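Local coordinates for protein phiAB6 tailspike (Unidentified phage, PDB 5JS4) that probably recognises and fragments the exopolysaccharide of Acinetobacter baumannii as the trimeric, beta-helical tailspike of a bacteriophage, at residues 325-331 with 350-356; 394-400 with 420-425; 635-641 with 692-698. All coordinates share one frame; numbering follows the deposited sequence.

Contact 1. Residues 325-331 with 350-356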
loop_
_atom_site.group_PDB
_atom_site.type_symbol
_atom_site.label_atom_id
_atom_site.label_comp_id
_atom_site.label_asym_id
_atom_site.label_seq_id
_atom_site.Cartn_x
_atom_site.Cartn_y
_atom_site.Cartn_z
ATOM N N GLN A 325 30.777 -27.914 8.511
ATOM C CA GLN A 325 30.319 -28.354 7.187
ATOM C C GLN A 325 28.899 -28.916 7.250
ATOM O O GLN A 325 28.614 -29.808 8.050
ATOM C CB GLN A 325 31.259 -29.413 6.601
ATOM C CG GLN A 325 30.943 -29.779 5.156
ATOM C CD GLN A 325 31.922 -30.777 4.564
ATOM O OE1 GLN A 325 32.540 -31.560 5.284
ATOM N NE2 GLN A 325 32.058 -30.761 3.241
ATOM N N GLY A 326 28.014 -28.380 6.411
ATOM C CA GLY A 326 26.637 -28.861 6.317
ATOM C C GLY A 326 25.752 -28.514 7.501
ATOM O O GLY A 326 24.665 -29.072 7.645
ATOM N N LYS A 327 26.205 -27.594 8.349
ATOM C CA LYS A 327 25.473 -27.232 9.563
ATOM C C LYS A 327 25.172 -25.744 9.605
ATOM O O LYS A 327 25.690 -24.969 8.800
ATOM C CB LYS A 327 26.283 -27.606 10.807
ATOM C CG LYS A 327 26.509 -29.096 10.990
ATOM C CD LYS A 327 27.292 -29.356 12.266
ATOM C CE LYS A 327 27.773 -30.795 12.359
ATOM N NZ LYS A 327 28.945 -30.921 13.272
ATOM N N THR A 328 24.325 -25.358 10.553
ATOM C CA THR A 328 24.072 -23.948 10.832
ATOM C C THR A 328 24.966 -23.492 11.988
ATOM O O THR A 328 25.080 -24.184 13.000
ATOM C CB THR A 328 22.598 -23.688 11.184
ATOM O OG1 THR A 328 21.747 -24.369 10.253
ATOM C CG2 THR A 328 22.307 -22.194 11.132
ATOM N N ALA A 329 25.589 -22.325 11.831
ATOM C CA ALA A 329 26.570 -21.824 12.802
ATOM C C ALA A 329 25.949 -21.522 14.164
ATOM O O ALA A 329 26.532 -21.832 15.201
ATOM C CB ALA A 329 27.270 -20.588 12.258
ATOM N N PHE A 330 24.772 -20.902 14.145
ATOM C CA PHE A 330 24.020 -20.595 15.356
ATOM C C PHE A 330 22.689 -21.334 15.340
ATOM O O PHE A 330 21.934 -21.229 14.372
ATOM C CB PHE A 330 23.739 -19.097 15.439
ATOM C CG PHE A 330 24.915 -18.275 15.866
ATOM C CD1 PHE A 330 25.217 -18.117 17.209
ATOM C CD2 PHE A 330 25.705 -17.632 14.928
ATOM C CE1 PHE A 330 26.293 -17.349 17.611
ATOM C CE2 PHE A 330 26.784 -16.861 15.323
ATOM C CZ PHE A 330 27.077 -16.718 16.668
ATOM N N ILE A 331 22.394 -22.066 16.410
ATOM C CA ILE A 331 21.098 -22.727 16.550
ATOM C C ILE A 331 20.340 -22.187 17.761
ATOM O O ILE A 331 20.928 -21.562 18.646
ATOM C CB ILE A 331 21.229 -24.267 16.627
ATOM C CG1 ILE A 331 22.079 -24.701 17.831
ATOM C CG2 ILE A 331 21.821 -24.796 15.328
ATOM C CD1 ILE A 331 22.017 -26.188 18.123
ATOM N N LYS A 350 30.834 -25.687 1.186
ATOM C CA LYS A 350 30.785 -26.397 2.468
ATOM C C LYS A 350 29.405 -26.360 3.128
ATOM O O LYS A 350 29.214 -26.940 4.197
ATOM C CB LYS A 350 31.836 -25.825 3.426
ATOM C CG LYS A 350 33.267 -25.912 2.912
ATOM C CD LYS A 350 33.701 -27.355 2.698
ATOM C CE LYS A 350 35.171 -27.450 2.324
ATOM N NZ LYS A 350 35.565 -28.857 2.036
ATOM N N GLN A 351 28.451 -25.686 2.485
ATOM C CA GLN A 351 27.066 -25.638 2.954
ATOM C C GLN A 351 26.963 -25.247 4.430
ATOM O O GLN A 351 26.343 -25.946 5.235
ATOM C CB GLN A 351 26.361 -26.973 2.693
ATOM C CG GLN A 351 26.266 -27.324 1.216
ATOM C CD GLN A 351 25.253 -28.418 0.919
ATOM O OE1 GLN A 351 24.383 -28.722 1.736
ATOM N NE2 GLN A 351 25.357 -29.007 -0.267
ATOM N N VAL A 352 27.590 -24.128 4.775
ATOM C CA VAL A 352 27.509 -23.584 6.122
ATOM C C VAL A 352 26.433 -22.506 6.123
ATOM O O VAL A 352 26.529 -21.533 5.380
ATOM C CB VAL A 352 28.856 -22.988 6.579
ATOM C CG1 VAL A 352 28.754 -22.465 8.005
ATOM C CG2 VAL A 352 29.960 -24.034 6.485
ATOM N N SER A 353 25.400 -22.696 6.937
ATOM C CA SER A 353 24.319 -21.714 7.067
ATOM C C SER A 353 24.548 -20.886 8.328
ATOM O O SER A 353 25.314 -21.293 9.201
ATOM C CB SER A 353 22.965 -22.424 7.099
ATOM O OG SER A 353 22.688 -23.013 5.836
ATOM N N PHE A 354 23.910 -19.717 8.430
ATOM C CA PHE A 354 24.234 -18.805 9.533
ATOM C C PHE A 354 23.456 -19.061 10.822
ATOM O O PHE A 354 24.061 -19.363 11.848
ATOM C CB PHE A 354 24.109 -17.326 9.137
ATOM C CG PHE A 354 24.376 -16.380 10.278
ATOM C CD1 PHE A 354 25.541 -16.494 11.031
ATOM C CD2 PHE A 354 23.465 -15.385 10.613
ATOM C CE1 PHE A 354 25.793 -15.642 12.091
ATOM C CE2 PHE A 354 23.715 -14.526 11.673
ATOM C CZ PHE A 354 24.880 -14.658 12.414
ATOM N N ILE A 355 22.133 -18.931 10.785
ATOM C CA ILE A 355 21.354 -18.944 12.022
ATOM C C ILE A 355 19.973 -19.589 11.877
ATOM O O ILE A 355 19.288 -19.405 10.868
ATOM C CB ILE A 355 21.243 -17.505 12.586
ATOM C CG1 ILE A 355 20.741 -17.511 14.032
ATOM C CG2 ILE A 355 20.382 -16.631 11.680
ATOM C CD1 ILE A 355 21.181 -16.296 14.819
ATOM N N GLU A 356 19.592 -20.361 12.894
ATOM C CA GLU A 356 18.272 -20.972 12.975
ATOM C C GLU A 356 17.440 -20.233 14.010
ATOM O O GLU A 356 17.868 -20.062 15.153
ATOM C CB GLU A 356 18.371 -22.453 13.336
ATOM C CG GLU A 356 18.995 -23.282 12.229
ATOM C CD GLU A 356 19.108 -24.755 12.550
ATOM O OE1 GLU A 356 18.467 -25.221 13.514
ATOM O OE2 GLU A 356 19.842 -25.448 11.816
HETATM O O HOH W 1 22.423 -27.145 11.906
#
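Thr328 and Glu356 meet because chi1 of the threonine, -46°, sets OG1 beside its backbone N, while the glutamate chain runs out extended beyond CG and brings its carboxylate across the threonine. Thr328 OG1 donates to Glu356 OE2 at 2.7 Å, reaching that oxygen on its anti side and slightly out of the carboxylate plane. A water joins the same pair, accepting from the Thr328 backbone N and donating to OE2, so two hydrogen bonds hold this carboxylate oxygen. The other threonine branch, CG2, lies against the backbone of 354-355, 3.3 Å from Ile355 N. Beneath these side chains, 325-331 and 350-356 run parallel as successive rungs of the right-handed beta-helix characteristic of pectate lyase-like proteins, with Thr328 level with Ser353 and Phe330 with Ile355. Ser353 N bonds to Lys327 O and Glu356 N to Phe330 O, and between them Ala329 N and Phe330 N give to Ser353 O and Phe354 O as the chain turns its corner at 329-330. Phe330 and Phe354 point the same way into the helix interior, their planes 78° apart and Phe330 CD2 3.5 Å from Phe354 CE1. Phe330 CB also packs on Ile355 CG1 at 3.7 Å, and Ile315 and Leu340 of neighbouring strands touch the two rings, Ile315 on Phe330 and Leu340 on Phe354. Ahead of the strands, Gly326 N reaches Lys350 O at 2.9 Å.

Contact 2. Residues 394-400 with 420-425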
loop_
_atom_site.group_PDB
_atom_site.type_symbol
_atom_site.label_atom_id
_atom_site.label_comp_id
_atom_site.label_asym_id
_atom_site.label_seq_id
_atom_site.Cartn_x
_atom_site.Cartn_y
_atom_site.Cartn_z
ATOM N N TYR A 394 25.502 -12.554 -1.355
ATOM C CA TYR A 394 26.329 -13.715 -1.727
ATOM C C TYR A 394 25.905 -15.065 -1.137
ATOM O O TYR A 394 26.728 -15.981 -1.068
ATOM C CB TYR A 394 27.819 -13.478 -1.401
ATOM C CG TYR A 394 28.361 -12.090 -1.685
ATOM C CD1 TYR A 394 27.954 -11.362 -2.798
ATOM C CD2 TYR A 394 29.305 -11.517 -0.839
ATOM C CE1 TYR A 394 28.459 -10.095 -3.049
ATOM C CE2 TYR A 394 29.820 -10.256 -1.082
ATOM C CZ TYR A 394 29.394 -9.546 -2.184
ATOM O OH TYR A 394 29.905 -8.291 -2.419
ATOM N N SER A 395 24.644 -15.218 -0.734
ATOM C CA SER A 395 24.174 -16.532 -0.273
ATOM C C SER A 395 24.313 -17.550 -1.402
ATOM O O SER A 395 24.177 -17.210 -2.575
ATOM C CB SER A 395 22.726 -16.489 0.221
ATOM O OG SER A 395 21.840 -16.088 -0.804
ATOM N N GLN A 396 24.597 -18.796 -1.043
ATOM C CA GLN A 396 24.820 -19.839 -2.042
ATOM C C GLN A 396 23.530 -20.572 -2.410
ATOM O O GLN A 396 23.421 -21.120 -3.506
ATOM C CB GLN A 396 25.879 -20.819 -1.541
ATOM C CG GLN A 396 27.255 -20.178 -1.403
ATOM C CD GLN A 396 27.956 -20.516 -0.099
ATOM O OE1 GLN A 396 27.606 -21.478 0.584
ATOM N NE2 GLN A 396 28.952 -19.711 0.258
ATOM N N ASN A 397 22.558 -20.575 -1.500
ATOM C CA ASN A 397 21.282 -21.250 -1.730
ATOM C C ASN A 397 20.090 -20.313 -1.562
ATOM O O ASN A 397 19.237 -20.219 -2.446
ATOM C CB ASN A 397 21.137 -22.442 -0.783
ATOM C CG ASN A 397 19.880 -23.248 -1.046
ATOM O OD1 ASN A 397 18.990 -23.332 -0.195
ATOM N ND2 ASN A 397 19.791 -23.837 -2.232
ATOM N N ALA A 398 20.026 -19.636 -0.419
ATOM C CA ALA A 398 18.918 -18.726 -0.135
ATOM C C ALA A 398 19.286 -17.698 0.925
ATOM O O ALA A 398 20.058 -17.981 1.839
ATOM C CB ALA A 398 17.689 -19.507 0.305
ATOM N N GLY A 399 18.728 -16.498 0.797
ATOM C CA GLY A 399 18.833 -15.500 1.852
ATOM C C GLY A 399 18.011 -15.929 3.056
ATOM O O GLY A 399 18.476 -15.866 4.193
ATOM N N ILE A 400 16.781 -16.365 2.790
ATOM C CA ILE A 400 15.860 -16.825 3.826
ATOM C C ILE A 400 15.242 -18.147 3.377
ATOM O O ILE A 400 14.687 -18.234 2.282
ATOM C CB ILE A 400 14.740 -15.794 4.085
ATOM C CG1 ILE A 400 15.340 -14.431 4.449
ATOM C CG2 ILE A 400 13.813 -16.280 5.192
ATOM C CD1 ILE A 400 14.350 -13.285 4.419
ATOM N N PHE A 420 18.757 -8.172 -1.547
ATOM C CA PHE A 420 19.391 -9.442 -1.898
ATOM C C PHE A 420 20.334 -9.190 -3.077
ATOM O O PHE A 420 19.877 -8.781 -4.147
ATOM C CB PHE A 420 18.352 -10.483 -2.329
ATOM C CG PHE A 420 17.313 -10.820 -1.286
ATOM C CD1 PHE A 420 17.522 -11.857 -0.389
ATOM C CD2 PHE A 420 16.097 -10.147 -1.251
ATOM C CE1 PHE A 420 16.558 -12.194 0.548
ATOM C CE2 PHE A 420 15.125 -10.481 -0.318
ATOM C CZ PHE A 420 15.357 -11.507 0.581
ATOM N N GLN A 421 21.632 -9.440 -2.901
ATOM C CA GLN A 421 22.600 -9.194 -3.977
ATOM C C GLN A 421 23.561 -10.356 -4.200
ATOM O O GLN A 421 24.138 -10.895 -3.251
ATOM C CB GLN A 421 23.401 -7.913 -3.723
ATOM C CG GLN A 421 24.277 -7.509 -4.909
ATOM C CD GLN A 421 24.888 -6.122 -4.778
ATOM O OE1 GLN A 421 24.227 -5.171 -4.357
ATOM N NE2 GLN A 421 26.154 -5.996 -5.159
ATOM N N LEU A 422 23.723 -10.721 -5.472
ATOM C CA LEU A 422 24.764 -11.655 -5.924
ATOM C C LEU A 422 24.720 -13.032 -5.249
ATOM O O LEU A 422 25.758 -13.648 -4.989
ATOM C CB LEU A 422 26.150 -11.000 -5.813
ATOM C CG LEU A 422 26.467 -10.016 -6.945
ATOM C CD1 LEU A 422 27.650 -9.129 -6.591
ATOM C CD2 LEU A 422 26.723 -10.753 -8.254
ATOM N N GLY A 423 23.507 -13.513 -4.987
ATOM C CA GLY A 423 23.301 -14.866 -4.488
ATOM C C GLY A 423 23.297 -15.877 -5.621
ATOM O O GLY A 423 22.786 -15.599 -6.709
ATOM N N ASP A 424 23.856 -17.058 -5.362
ATOM C CA ASP A 424 23.898 -18.137 -6.354
ATOM C C ASP A 424 22.548 -18.829 -6.514
ATOM O O ASP A 424 22.336 -19.549 -7.488
ATOM C CB ASP A 424 24.934 -19.198 -5.966
ATOM C CG ASP A 424 26.330 -18.637 -5.828
ATOM O OD1 ASP A 424 26.753 -17.853 -6.703
ATOM O OD2 ASP A 424 27.009 -18.986 -4.838
ATOM N N GLY A 425 21.653 -18.637 -5.545
ATOM C CA GLY A 425 20.341 -19.271 -5.559
ATOM C C GLY A 425 19.222 -18.248 -5.518
ATOM O O GLY A 425 19.239 -17.270 -6.265
HETATM O O HOH W 2 27.846 -16.558 -3.695
HETATM O O HOH W 3 20.956 -17.220 -3.131
HETATM O O HOH W 4 22.274 -22.432 -5.670
#
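Tyr394 meets Leu422 with the edge of its ring: CD1 lies 3.5 Å from Leu422 CB, close to the ring plane, and the two side chains run alongside each other in the same direction. Behind them, Tyr394 N donates to Gln421 O at 2.9 Å in a nearly straight bond (165°), and Asp424 N reaches Ser395 O at 2.8 Å. Gln396 and Asp424 also lie side by side, their amide and carboxylate planes nearly coplanar, with Gln396 CG 3.6 Å from Asp424 OD2. The hydroxyl of Ser395, placed between its backbone N and carbonyl carbon by chi1 of 61°, meets a water that accepts from Gly425 N. At the corner, Gly399 CA and Ile400 CD1 approach the edge of the Phe420 ring. Further out, Lys470 forms a salt bridge with Asp424 OD1 and also bonds to Leu422 O, gripping both residues. Tyr394 belongs to a pocket holding malonic acid, probably from the crystallisation liquor, together with Tyr310, Arg343, Ile370 and Asn371. The contact thus joins turns of consecutive beta-helix coils: 394-400 leads into strand 398-402, flanked by strands 374-379 and 426-430, while 420-425 leaves strand 413-421 beside strand 438-447.

Contact 3. Residues 635-641 with 692-698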
loop_
_atom_site.group_PDB
_atom_site.type_symbol
_atom_site.label_atom_id
_atom_site.label_comp_id
_atom_site.label_asym_id
_atom_site.label_seq_id
_atom_site.Cartn_x
_atom_site.Cartn_y
_atom_site.Cartn_z
ATOM N N GLY A 635 -54.146 -13.344 -46.386
ATOM C CA GLY A 635 -53.750 -11.956 -46.198
ATOM C C GLY A 635 -53.785 -11.429 -44.776
ATOM O O GLY A 635 -53.511 -10.254 -44.569
ATOM N N VAL A 636 -54.094 -12.278 -43.797
ATOM C CA VAL A 636 -54.237 -11.837 -42.411
ATOM C C VAL A 636 -53.299 -12.627 -41.509
ATOM O O VAL A 636 -53.373 -13.856 -41.449
ATOM C CB VAL A 636 -55.682 -12.002 -41.900
ATOM C CG1 VAL A 636 -55.815 -11.415 -40.499
ATOM C CG2 VAL A 636 -56.667 -11.342 -42.856
ATOM N N TYR A 637 -52.420 -11.906 -40.818
ATOM C CA TYR A 637 -51.375 -12.495 -39.990
ATOM C C TYR A 637 -51.476 -11.960 -38.578
ATOM O O TYR A 637 -51.767 -10.786 -38.391
ATOM C CB TYR A 637 -50.001 -12.180 -40.602
ATOM C CG TYR A 637 -49.864 -12.848 -41.942
ATOM C CD1 TYR A 637 -50.466 -12.307 -43.074
ATOM C CD2 TYR A 637 -49.209 -14.065 -42.066
ATOM C CE1 TYR A 637 -50.396 -12.943 -44.298
ATOM C CE2 TYR A 637 -49.132 -14.707 -43.285
ATOM C CZ TYR A 637 -49.731 -14.148 -44.396
ATOM O OH TYR A 637 -49.662 -14.782 -45.609
ATOM N N ARG A 638 -51.253 -12.822 -37.592
ATOM C CA ARG A 638 -51.218 -12.398 -36.199
ATOM C C ARG A 638 -49.786 -12.381 -35.702
ATOM O O ARG A 638 -49.092 -13.392 -35.778
ATOM C CB ARG A 638 -52.025 -13.346 -35.305
ATOM C CG ARG A 638 -53.512 -13.395 -35.594
ATOM C CD ARG A 638 -54.268 -14.038 -34.438
ATOM N NE ARG A 638 -53.819 -15.402 -34.182
ATOM C CZ ARG A 638 -54.323 -16.501 -34.745
ATOM N NH1 ARG A 638 -55.317 -16.432 -35.626
ATOM N NH2 ARG A 638 -53.823 -17.690 -34.422
ATOM N N VAL A 639 -49.355 -11.222 -35.209
ATOM C CA VAL A 639 -48.145 -11.107 -34.407
ATOM C C VAL A 639 -48.632 -11.311 -32.978
ATOM O O VAL A 639 -49.153 -10.386 -32.344
ATOM C CB VAL A 639 -47.458 -9.736 -34.590
ATOM C CG1 VAL A 639 -46.167 -9.672 -33.792
ATOM C CG2 VAL A 639 -47.196 -9.461 -36.065
ATOM N N GLU A 640 -48.493 -12.543 -32.493
ATOM C CA GLU A 640 -49.218 -12.999 -31.308
ATOM C C GLU A 640 -48.309 -13.563 -30.231
ATOM O O GLU A 640 -47.201 -14.026 -30.505
ATOM C CB GLU A 640 -50.241 -14.069 -31.697
ATOM C CG GLU A 640 -49.630 -15.316 -32.317
ATOM C CD GLU A 640 -50.619 -16.454 -32.470
ATOM O OE1 GLU A 640 -51.831 -16.192 -32.610
ATOM O OE2 GLU A 640 -50.171 -17.617 -32.461
ATOM N N ARG A 641 -48.824 -13.554 -29.007
ATOM C CA ARG A 641 -48.134 -14.128 -27.865
ATOM C C ARG A 641 -48.284 -15.640 -27.866
ATOM O O ARG A 641 -49.380 -16.167 -28.090
ATOM C CB ARG A 641 -48.709 -13.582 -26.562
ATOM C CG ARG A 641 -48.628 -12.074 -26.461
ATOM C CD ARG A 641 -48.957 -11.568 -25.072
ATOM N NE ARG A 641 -50.340 -11.850 -24.683
ATOM C CZ ARG A 641 -50.894 -11.459 -23.537
ATOM N NH1 ARG A 641 -50.187 -10.781 -22.641
ATOM N NH2 ARG A 641 -52.163 -11.764 -23.283
ATOM N N ALA A 692 -51.931 -7.195 -26.611
ATOM C CA ALA A 692 -51.250 -8.479 -26.595
ATOM C C ALA A 692 -50.333 -8.608 -27.809
ATOM O O ALA A 692 -49.291 -9.261 -27.750
ATOM C CB ALA A 692 -52.267 -9.606 -26.594
ATOM N N GLY A 693 -50.751 -7.992 -28.907
ATOM C CA GLY A 693 -50.046 -8.083 -30.179
ATOM C C GLY A 693 -50.803 -7.302 -31.231
ATOM O O GLY A 693 -51.542 -6.368 -30.910
ATOM N N PHE A 694 -50.622 -7.673 -32.492
ATOM C CA PHE A 694 -51.310 -7.001 -33.582
ATOM C C PHE A 694 -51.401 -7.896 -34.808
ATOM O O PHE A 694 -50.609 -8.835 -34.968
ATOM C CB PHE A 694 -50.647 -5.651 -33.921
ATOM C CG PHE A 694 -49.188 -5.744 -34.303
ATOM C CD1 PHE A 694 -48.198 -5.750 -33.330
ATOM C CD2 PHE A 694 -48.802 -5.774 -35.638
ATOM C CE1 PHE A 694 -46.857 -5.813 -33.677
ATOM C CE2 PHE A 694 -47.459 -5.837 -35.990
ATOM C CZ PHE A 694 -46.489 -5.860 -35.009
ATOM N N LYS A 695 -52.399 -7.611 -35.640
ATOM C CA LYS A 695 -52.581 -8.276 -36.918
ATOM C C LYS A 695 -52.025 -7.407 -38.029
ATOM O O LYS A 695 -52.102 -6.180 -37.961
ATOM C CB LYS A 695 -54.059 -8.545 -37.194
ATOM C CG LYS A 695 -54.715 -9.500 -36.208
ATOM C CD LYS A 695 -56.105 -9.897 -36.681
ATOM C CE LYS A 695 -56.808 -10.806 -35.684
ATOM N NZ LYS A 695 -58.164 -11.198 -36.163
ATOM N N VAL A 696 -51.467 -8.063 -39.045
ATOM C CA VAL A 696 -51.029 -7.414 -40.272
ATOM C C VAL A 696 -51.891 -7.947 -41.407
ATOM O O VAL A 696 -52.034 -9.163 -41.560
ATOM C CB VAL A 696 -49.551 -7.714 -40.575
ATOM C CG1 VAL A 696 -49.103 -6.982 -41.837
ATOM C CG2 VAL A 696 -48.677 -7.330 -39.394
ATOM N N PHE A 697 -52.468 -7.032 -42.180
ATOM C CA PHE A 697 -53.305 -7.348 -43.334
ATOM C C PHE A 697 -52.547 -6.923 -44.580
ATOM O O PHE A 697 -52.079 -5.790 -44.652
ATOM C CB PHE A 697 -54.623 -6.564 -43.287
ATOM C CG PHE A 697 -55.531 -6.935 -42.142
ATOM C CD1 PHE A 697 -55.217 -6.573 -40.837
ATOM C CD2 PHE A 697 -56.719 -7.616 -42.377
ATOM C CE1 PHE A 697 -56.063 -6.905 -39.786
ATOM C CE2 PHE A 697 -57.570 -7.941 -41.332
ATOM C CZ PHE A 697 -57.234 -7.590 -40.038
ATOM N N TRP A 698 -52.432 -7.825 -45.552
ATOM C CA TRP A 698 -51.732 -7.550 -46.806
ATOM C C TRP A 698 -52.681 -7.608 -47.991
ATOM O O TRP A 698 -53.447 -8.562 -48.128
ATOM C CB TRP A 698 -50.639 -8.586 -47.040
ATOM C CG TRP A 698 -49.444 -8.479 -46.155
ATOM C CD1 TRP A 698 -49.128 -9.277 -45.095
ATOM C CD2 TRP A 698 -48.378 -7.534 -46.275
ATOM N NE1 TRP A 698 -47.932 -8.890 -44.546
ATOM C CE2 TRP A 698 -47.453 -7.814 -45.249
ATOM C CE3 TRP A 698 -48.112 -6.475 -47.153
ATOM C CZ2 TRP A 698 -46.280 -7.079 -45.078
ATOM C CZ3 TRP A 698 -46.949 -5.743 -46.979
ATOM C CH2 TRP A 698 -46.049 -6.044 -45.953
#
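The Phe694 ring carries Val639 over one face, with Val639 CB 4.0 Å from the ring centroid and only 8° off its normal, a CH-pi contact. The ring comes back over the valine because chi1 of Phe694 is 58°, which sets CG between the backbone N and the carbonyl carbon. On the other side of the sheet the Phe697 ring receives Val636 CG1 over one face, 4.2 Å from its centroid and nearer the rim. Tyr637 and Trp698 cross at about a right angle, Tyr637 CD1 meeting the edge of the indole at Trp698 CD1 (3.9 Å), while Val696 O lies in plane at the tyrosine edge. The guanidinium of Arg641, its NH1 hydrogen-bonded to Ser647 O, lies with one face against Ala692 CB, 3.5 Å from Arg641 NE. These side chains stand on two antiparallel strands, 636-641 and 693-698, in which Tyr637-Val696 and Val639-Phe694 are hydrogen-bonded pairs and Val636-Phe697 and Arg638-Lys695 are non-hydrogen-bonded pairs. Val639 N to Phe694 O is 2.7 Å, and Trp698 N closes on Gly635 O at the end of the pairing. At the other end Ala692 and Gly693 both face Ile678 on the next strand, a classic beta bulge. Phe711 meets both Tyr637 and Trp698 edge-to-face, and Phe715 meets Phe694 likewise, so the face bearing these rings packs on strand 708-715. On the face with Val636 and Phe697, Arg638 and Lys695 run alongside each other, and both form salt bridges with Glu632, which probably offsets their like charges. Arg638 NE also forms a salt bridge with Glu640 OE1 at 2.7 Å, the carboxylate oxygen lying in the guanidinium plane. Phe697 additionally packs on Gly668 of the third subunit.

Overall arrangement
Along the chain the contacts follow in series, contact 1 closing before contact 2 opens and contact 3 coming last. Contacts 1 and 2 lie in the beta-helix, their centres about 14 Å apart and their nearest atoms about 5 Å apart. They share the parallel sheet in which strands 328-333, 353-358, 374-379 and 398-402 follow in chain order, as successive coils stack along the helix axis. Contact 3 belongs to an antiparallel sheet of the C-terminal region, with its centre about 90 Å from that of contact 1 and about 81 Å from that of contact 2. The elongated subunit therefore combines a coiled parallel body, which includes the malonic acid pocket at Tyr394, with a separate antiparallel distal part.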